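Local coordinates for DUF4785 domain-containing protein (PDB 4KH9) that is of unknown function but binds calcium as a three-domain member of the DUF4785 family from Legionella pneumophila, at residues Leu281-Ala292 and Leu322-Phe333. Sequence-based numbering, arbitrary orientation.
Sequences LTFVVTVDVATA and LEPGKHVLQFTF
Phe-283 lays its CB over one face of the Phe-331 ring, a CH-pi contact 3.8 Å from the ring centroid, while CG2 of Val-285 meets the edge of the same ring at CE1, 3.4 Å away. The Phe-283 and Phe-331 rings lie 23° from parallel but are displaced, with little overlap. Phe-331 reaches across because its CG sits between backbone N and carbonyl carbon (chi1 64°), which swings the ring toward the partner strand. Phe-283 CE1 also lies 3.5 Å from Phe-333 CD2, edge against edge, with the planes at 69°. At the other end of the strand pair, CD2 of Leu-322 lies over one face of the His-327 imidazole, toward its rim, and His-327 NE2 donates in the ring plane to Glu-323 O (2.7 Å), fixing the ring's rotation; CD2 of His-327 packs obliquely on Val-289 CG2. The strands 281-289 and 325-333 pair antiparallel in one sheet of the immunoglobulin-like, E-set beta-sandwich that forms the C-terminal domain, and the aromatic cluster faces Leu-297, Leu-346 and Leu-349 of the opposing sheet. Backbone hydrogen bonds between Phe-283 and Phe-331, Val-285 and Leu-329, Val-287 and His-327, and Val-289 and Gly-325 run in both directions, the straightest from Phe-283 N to Phe-331 O (2.8 Å). On the sheet face that carries Thr-282, Val-284, Val-328 and Gln-330, Thr-282 CG2 touches Gln-330 CG at 3.5 Å, and Val-284 CB meets Val-328 CG1 at 3.7 Å.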
ATOM      1  N   LEU A 281      40.190  -0.070   0.063  1.00 54.72           N
ATOM      2  CA  LEU A 281      39.274  -0.382  -1.042  1.00 52.67           C
ATOM      3  C   LEU A 281      38.297   0.757  -1.232  1.00 54.07           C
ATOM      4  O   LEU A 281      37.331   0.881  -0.479  1.00 53.82           O
ATOM      5  CB  LEU A 281      38.543  -1.701  -0.767  1.00 52.51           C
ATOM      6  CG  LEU A 281      37.972  -2.473  -1.951  1.00 56.78           C
ATOM      7  CD1 LEU A 281      38.885  -2.431  -3.196  1.00 57.42           C
ATOM      8  CD2 LEU A 281      37.685  -3.897  -1.553  1.00 59.81           C
ATOM      9  N   THR A 282      38.574   1.618  -2.226  1.00 48.55           N
ATOM     10  CA  THR A 282      37.782   2.813  -2.474  1.00 46.06           C
ATOM     11  C   THR A 282      37.252   2.797  -3.895  1.00 48.05           C
ATOM     12  O   THR A 282      37.979   2.475  -4.845  1.00 48.36           O
ATOM     13  CB  THR A 282      38.619   4.071  -2.177  1.00 53.19           C
ATOM     14  OG1 THR A 282      39.118   3.990  -0.849  1.00 53.63           O
ATOM     15  CG2 THR A 282      37.823   5.344  -2.279  1.00 48.80           C
ATOM     16  N   PHE A 283      35.965   3.150  -4.026  1.00 41.05           N
ATOM     17  CA  PHE A 283      35.269   3.198  -5.305  1.00 39.79           C
ATOM     18  C   PHE A 283      34.725   4.574  -5.536  1.00 43.02           C
ATOM     19  O   PHE A 283      34.468   5.298  -4.576  1.00 42.41           O
ATOM     20  CB  PHE A 283      34.129   2.162  -5.360  1.00 40.45           C
ATOM     21  CG  PHE A 283      34.564   0.742  -5.117  1.00 42.65           C
ATOM     22  CD1 PHE A 283      34.663   0.239  -3.821  1.00 45.53           C
ATOM     23  CD2 PHE A 283      34.922  -0.083  -6.178  1.00 45.68           C
ATOM     24  CE1 PHE A 283      35.135  -1.051  -3.593  1.00 47.16           C
ATOM     25  CE2 PHE A 283      35.378  -1.383  -5.947  1.00 49.10           C
ATOM     26  CZ  PHE A 283      35.480  -1.855  -4.654  1.00 47.22           C
ATOM     27  N   VAL A 284      34.560   4.942  -6.809  1.00 39.76           N
ATOM     28  CA  VAL A 284      33.998   6.225  -7.219  1.00 39.21           C
ATOM     29  C   VAL A 284      32.844   5.960  -8.197  1.00 41.67           C
ATOM     30  O   VAL A 284      32.976   5.148  -9.110  1.00 41.41           O
ATOM     31  CB  VAL A 284      35.024   7.248  -7.789  1.00 44.12           C
ATOM     32  CG1 VAL A 284      35.872   7.867  -6.683  1.00 44.36           C
ATOM     33  CG2 VAL A 284      35.902   6.654  -8.884  1.00 44.67           C
ATOM     34  N   VAL A 285      31.716   6.625  -7.987  1.00 38.67           N
ATOM     35  CA  VAL A 285      30.534   6.462  -8.843  1.00 38.93           C
ATOM     36  C   VAL A 285      30.115   7.822  -9.360  1.00 41.05           C
ATOM     37  O   VAL A 285      29.991   8.757  -8.564  1.00 40.59           O
ATOM     38  CB  VAL A 285      29.337   5.759  -8.128  1.00 44.59           C
ATOM     39  CG1 VAL A 285      28.280   5.278  -9.133  1.00 44.74           C
ATOM     40  CG2 VAL A 285      29.793   4.597  -7.272  1.00 45.27           C
ATOM     41  N   THR A 286      29.816   7.921 -10.667  1.00 36.21           N
ATOM     42  CA  THR A 286      29.286   9.153 -11.257  1.00 36.30           C
ATOM     43  C   THR A 286      27.761   9.164 -11.000  1.00 40.63           C
ATOM     44  O   THR A 286      27.103   8.119 -11.088  1.00 40.09           O
ATOM     45  CB  THR A 286      29.671   9.254 -12.749  1.00 46.13           C
ATOM     46  OG1 THR A 286      31.082   9.419 -12.858  1.00 47.09           O
ATOM     47  CG2 THR A 286      28.977  10.394 -13.467  1.00 48.08           C
ATOM     48  N   VAL A 287      27.216  10.335 -10.657  1.00 37.67           N
ATOM     49  CA  VAL A 287      25.796  10.526 -10.351  1.00 36.71           C
ATOM     50  C   VAL A 287      25.268  11.736 -11.136  1.00 41.20           C
ATOM     51  O   VAL A 287      25.891  12.787 -11.127  1.00 40.66           O
ATOM     52  CB  VAL A 287      25.549  10.707  -8.811  1.00 39.66           C
ATOM     53  CG1 VAL A 287      24.065  10.701  -8.465  1.00 37.88           C
ATOM     54  CG2 VAL A 287      26.297   9.677  -7.969  1.00 40.32           C
ATOM     55  N   ASP A 288      24.124  11.582 -11.796  1.00 39.95           N
ATOM     56  CA  ASP A 288      23.421  12.655 -12.491  1.00 40.73           C
ATOM     57  C   ASP A 288      22.230  13.061 -11.589  1.00 40.84           C
ATOM     58  O   ASP A 288      21.421  12.214 -11.251  1.00 40.21           O
ATOM     59  CB  ASP A 288      22.986  12.222 -13.910  1.00 43.82           C
ATOM     60  CG  ASP A 288      22.384  13.345 -14.750  1.00 61.65           C
ATOM     61  OD1 ASP A 288      22.798  14.518 -14.568  1.00 64.16           O
ATOM     62  OD2 ASP A 288      21.538  13.047 -15.619  1.00 71.08           O
ATOM     63  N   VAL A 289      22.208  14.297 -11.106  1.00 36.25           N
ATOM     64  CA  VAL A 289      21.186  14.792 -10.168  1.00 35.41           C
ATOM     65  C   VAL A 289      20.305  15.820 -10.885  1.00 41.50           C
ATOM     66  O   VAL A 289      20.836  16.731 -11.523  1.00 41.71           O
ATOM     67  CB  VAL A 289      21.851  15.401  -8.882  1.00 37.42           C
ATOM     68  CG1 VAL A 289      20.818  15.985  -7.936  1.00 36.08           C
ATOM     69  CG2 VAL A 289      22.727  14.386  -8.155  1.00 36.71           C
ATOM     70  N   ALA A 290      18.970  15.686 -10.747  1.00 38.94           N
ATOM     71  CA  ALA A 290      17.980  16.585 -11.347  1.00 38.14           C
ATOM     72  C   ALA A 290      17.463  17.595 -10.329  1.00 42.92           C
ATOM     73  O   ALA A 290      17.126  18.719 -10.712  1.00 43.28           O
ATOM     74  CB  ALA A 290      16.816  15.771 -11.911  1.00 37.96           C
ATOM     75  N   THR A 291      17.363  17.192  -9.039  1.00 38.13           N
ATOM     76  CA  THR A 291      16.825  18.040  -7.965  1.00 38.49           C
ATOM     77  C   THR A 291      17.788  18.092  -6.779  1.00 42.41           C
ATOM     78  O   THR A 291      18.246  17.049  -6.316  1.00 41.55           O
ATOM     79  CB  THR A 291      15.442  17.518  -7.533  1.00 45.61           C
ATOM     80  OG1 THR A 291      14.515  17.794  -8.572  1.00 48.76           O
ATOM     81  CG2 THR A 291      14.926  18.144  -6.245  1.00 43.14           C
ATOM     82  N   ALA A 292      18.048  19.316  -6.271  1.00 38.27           N
ATOM     83  CA  ALA A 292      18.894  19.587  -5.112  1.00 38.09           C
ATOM     84  C   ALA A 292      18.303  18.888  -3.879  1.00 40.19           C
ATOM     85  O   ALA A 292      17.143  19.122  -3.521  1.00 39.98           O
ATOM     86  CB  ALA A 292      19.011  21.099  -4.886  1.00 38.63           C
ATOM     87  N   LEU A 322      23.511  17.215  -2.704  1.00 34.87           N
ATOM     88  CA  LEU A 322      23.904  17.333  -4.110  1.00 34.01           C
ATOM     89  C   LEU A 322      22.980  18.295  -4.856  1.00 39.78           C
ATOM     90  O   LEU A 322      21.763  18.140  -4.830  1.00 38.23           O
ATOM     91  CB  LEU A 322      23.915  15.952  -4.824  1.00 32.57           C
ATOM     92  CG  LEU A 322      24.837  14.850  -4.269  1.00 35.30           C
ATOM     93  CD1 LEU A 322      24.481  13.494  -4.845  1.00 33.68           C
ATOM     94  CD2 LEU A 322      26.315  15.162  -4.495  1.00 38.60           C
ATOM     95  N   GLU A 323      23.569  19.281  -5.534  1.00 39.46           N
ATOM     96  CA  GLU A 323      22.822  20.228  -6.366  1.00 38.97           C
ATOM     97  C   GLU A 323      22.571  19.586  -7.731  1.00 44.25           C
ATOM     98  O   GLU A 323      23.300  18.634  -8.067  1.00 42.33           O
ATOM     99  CB  GLU A 323      23.616  21.552  -6.516  1.00 40.62           C
ATOM    100  CG  GLU A 323      23.670  22.424  -5.274  1.00 47.07           C
ATOM    101  CD  GLU A 323      22.379  23.127  -4.902  1.00 56.21           C
ATOM    102  OE1 GLU A 323      21.577  23.437  -5.813  1.00 57.95           O
ATOM    103  OE2 GLU A 323      22.198  23.417  -3.700  1.00 53.35           O
ATOM    104  N   PRO A 324      21.621  20.089  -8.578  1.00 42.09           N
ATOM    105  CA  PRO A 324      21.461  19.501  -9.925  1.00 40.83           C
ATOM    106  C   PRO A 324      22.783  19.511 -10.715  1.00 43.69           C
ATOM    107  O   PRO A 324      23.562  20.453 -10.602  1.00 43.58           O
ATOM    108  CB  PRO A 324      20.420  20.401 -10.577  1.00 42.43           C
ATOM    109  CG  PRO A 324      19.666  20.996  -9.437  1.00 46.96           C
ATOM    110  CD  PRO A 324      20.677  21.211  -8.372  1.00 43.18           C
ATOM    111  N   GLY A 325      23.050  18.435 -11.443  1.00 39.70           N
ATOM    112  CA  GLY A 325      24.263  18.286 -12.248  1.00 39.31           C
ATOM    113  C   GLY A 325      24.933  16.934 -12.104  1.00 43.90           C
ATOM    114  O   GLY A 325      24.340  15.988 -11.568  1.00 43.55           O
ATOM    115  N   LYS A 326      26.172  16.822 -12.603  1.00 41.35           N
ATOM    116  CA  LYS A 326      26.962  15.596 -12.538  1.00 41.65           C
ATOM    117  C   LYS A 326      27.924  15.662 -11.360  1.00 44.18           C
ATOM    118  O   LYS A 326      28.493  16.725 -11.080  1.00 42.92           O
ATOM    119  CB  LYS A 326      27.723  15.329 -13.850  1.00 46.20           C
ATOM    120  CG  LYS A 326      26.840  14.803 -14.976  1.00 71.22           C
ATOM    121  CD  LYS A 326      27.637  14.487 -16.270  1.00 87.85           C
ATOM    122  CE  LYS A 326      27.982  15.697 -17.122  1.00 99.26           C
ATOM    123  NZ  LYS A 326      28.851  15.341 -18.275  1.00108.12           N
ATOM    124  N   HIS A 327      28.042  14.541 -10.613  1.00 39.55           N
ATOM    125  CA  HIS A 327      28.905  14.443  -9.435  1.00 39.48           C
ATOM    126  C   HIS A 327      29.626  13.095  -9.368  1.00 46.45           C
ATOM    127  O   HIS A 327      29.193  12.132 -10.002  1.00 45.34           O
ATOM    128  CB  HIS A 327      28.097  14.615  -8.139  1.00 39.25           C
ATOM    129  CG  HIS A 327      27.302  15.876  -8.035  1.00 42.45           C
ATOM    130  ND1 HIS A 327      27.830  17.006  -7.457  1.00 44.54           N
ATOM    131  CD2 HIS A 327      26.017  16.119  -8.381  1.00 43.01           C
ATOM    132  CE1 HIS A 327      26.865  17.912  -7.501  1.00 43.35           C
ATOM    133  NE2 HIS A 327      25.761  17.424  -8.062  1.00 42.72           N
ATOM    134  N   VAL A 328      30.722  13.039  -8.605  1.00 44.55           N
ATOM    135  CA  VAL A 328      31.470  11.809  -8.380  0.50 45.05           C
ATOM    136  C   VAL A 328      31.403  11.534  -6.867  1.00 49.87           C
ATOM    137  O   VAL A 328      31.827  12.375  -6.060  1.00 51.63           O
ATOM    138  CB  VAL A 328      32.923  11.834  -8.940  0.50 49.31           C
ATOM    139  CG1 VAL A 328      33.628  10.507  -8.687  0.50 48.95           C
ATOM    140  CG2 VAL A 328      32.942  12.163 -10.436  0.50 49.47           C
ATOM    141  N   LEU A 329      30.796  10.407  -6.493  1.00 43.86           N
ATOM    142  CA  LEU A 329      30.667  10.006  -5.094  1.00 42.92           C
ATOM    143  C   LEU A 329      31.658   8.905  -4.803  1.00 43.77           C
ATOM    144  O   LEU A 329      31.876   8.037  -5.639  1.00 42.44           O
ATOM    145  CB  LEU A 329      29.241   9.561  -4.751  1.00 42.39           C
ATOM    146  CG  LEU A 329      28.315  10.624  -4.178  1.00 47.19           C
ATOM    147  CD1 LEU A 329      28.110  11.806  -5.150  1.00 47.39           C
ATOM    148  CD2 LEU A 329      26.980  10.017  -3.867  1.00 50.78           C
ATOM    149  N   GLN A 330      32.269   8.965  -3.637  1.00 38.83           N
ATOM    150  CA  GLN A 330      33.289   8.036  -3.218  1.00 39.91           C
ATOM    151  C   GLN A 330      32.833   7.215  -2.013  1.00 43.23           C
ATOM    152  O   GLN A 330      32.233   7.757  -1.105  1.00 41.97           O
ATOM    153  CB  GLN A 330      34.539   8.861  -2.859  1.00 42.67           C
ATOM    154  CG  GLN A 330      35.827   8.090  -2.923  1.00 54.96           C
ATOM    155  CD  GLN A 330      36.968   8.906  -2.384  1.00 65.64           C
ATOM    156  OE1 GLN A 330      37.432   8.678  -1.264  1.00 68.15           O
ATOM    157  NE2 GLN A 330      37.400   9.918  -3.134  1.00 41.77           N
ATOM    158  N   PHE A 331      33.114   5.912  -2.002  1.00 40.87           N
ATOM    159  CA  PHE A 331      32.791   5.053  -0.865  1.00 40.92           C
ATOM    160  C   PHE A 331      33.923   4.072  -0.692  1.00 44.13           C
ATOM    161  O   PHE A 331      34.596   3.740  -1.668  1.00 44.29           O
ATOM    162  CB  PHE A 331      31.416   4.362  -0.982  1.00 42.92           C
ATOM    163  CG  PHE A 331      31.225   3.384  -2.110  1.00 45.84           C
ATOM    164  CD1 PHE A 331      30.806   3.817  -3.365  1.00 49.21           C
ATOM    165  CD2 PHE A 331      31.433   2.021  -1.912  1.00 48.84           C
ATOM    166  CE1 PHE A 331      30.611   2.906  -4.407  1.00 50.63           C
ATOM    167  CE2 PHE A 331      31.259   1.114  -2.960  1.00 52.05           C
ATOM    168  CZ  PHE A 331      30.823   1.558  -4.193  1.00 50.27           C
ATOM    169  N   THR A 332      34.164   3.657   0.560  1.00 40.24           N
ATOM    170  CA  THR A 332      35.289   2.817   0.950  1.00 41.04           C
ATOM    171  C   THR A 332      34.873   1.636   1.816  1.00 45.12           C
ATOM    172  O   THR A 332      33.941   1.748   2.604  1.00 42.72           O
ATOM    173  CB  THR A 332      36.293   3.690   1.771  1.00 46.72           C
ATOM    174  OG1 THR A 332      36.542   4.923   1.112  1.00 47.62           O
ATOM    175  CG2 THR A 332      37.622   2.990   2.049  1.00 43.96           C
ATOM    176  N   PHE A 333      35.629   0.541   1.718  1.00 45.04           N
ATOM    177  CA  PHE A 333      35.488  -0.644   2.562  1.00 45.93           C
ATOM    178  C   PHE A 333      36.793  -0.879   3.322  1.00 56.55           C
ATOM    179  O   PHE A 333      37.859  -0.446   2.867  1.00 56.88           O
ATOM    180  CB  PHE A 333      35.092  -1.893   1.755  1.00 45.82           C
ATOM    181  CG  PHE A 333      33.795  -1.756   0.999  1.00 44.43           C
ATOM    182  CD1 PHE A 333      32.572  -1.831   1.658  1.00 44.37           C
ATOM    183  CD2 PHE A 333      33.790  -1.581  -0.379  1.00 44.02           C
ATOM    184  CE1 PHE A 333      31.374  -1.743   0.947  1.00 42.43           C
ATOM    185  CE2 PHE A 333      32.590  -1.488  -1.078  1.00 44.05           C
ATOM    186  CZ  PHE A 333      31.391  -1.538  -0.407  1.00 40.05           C
TER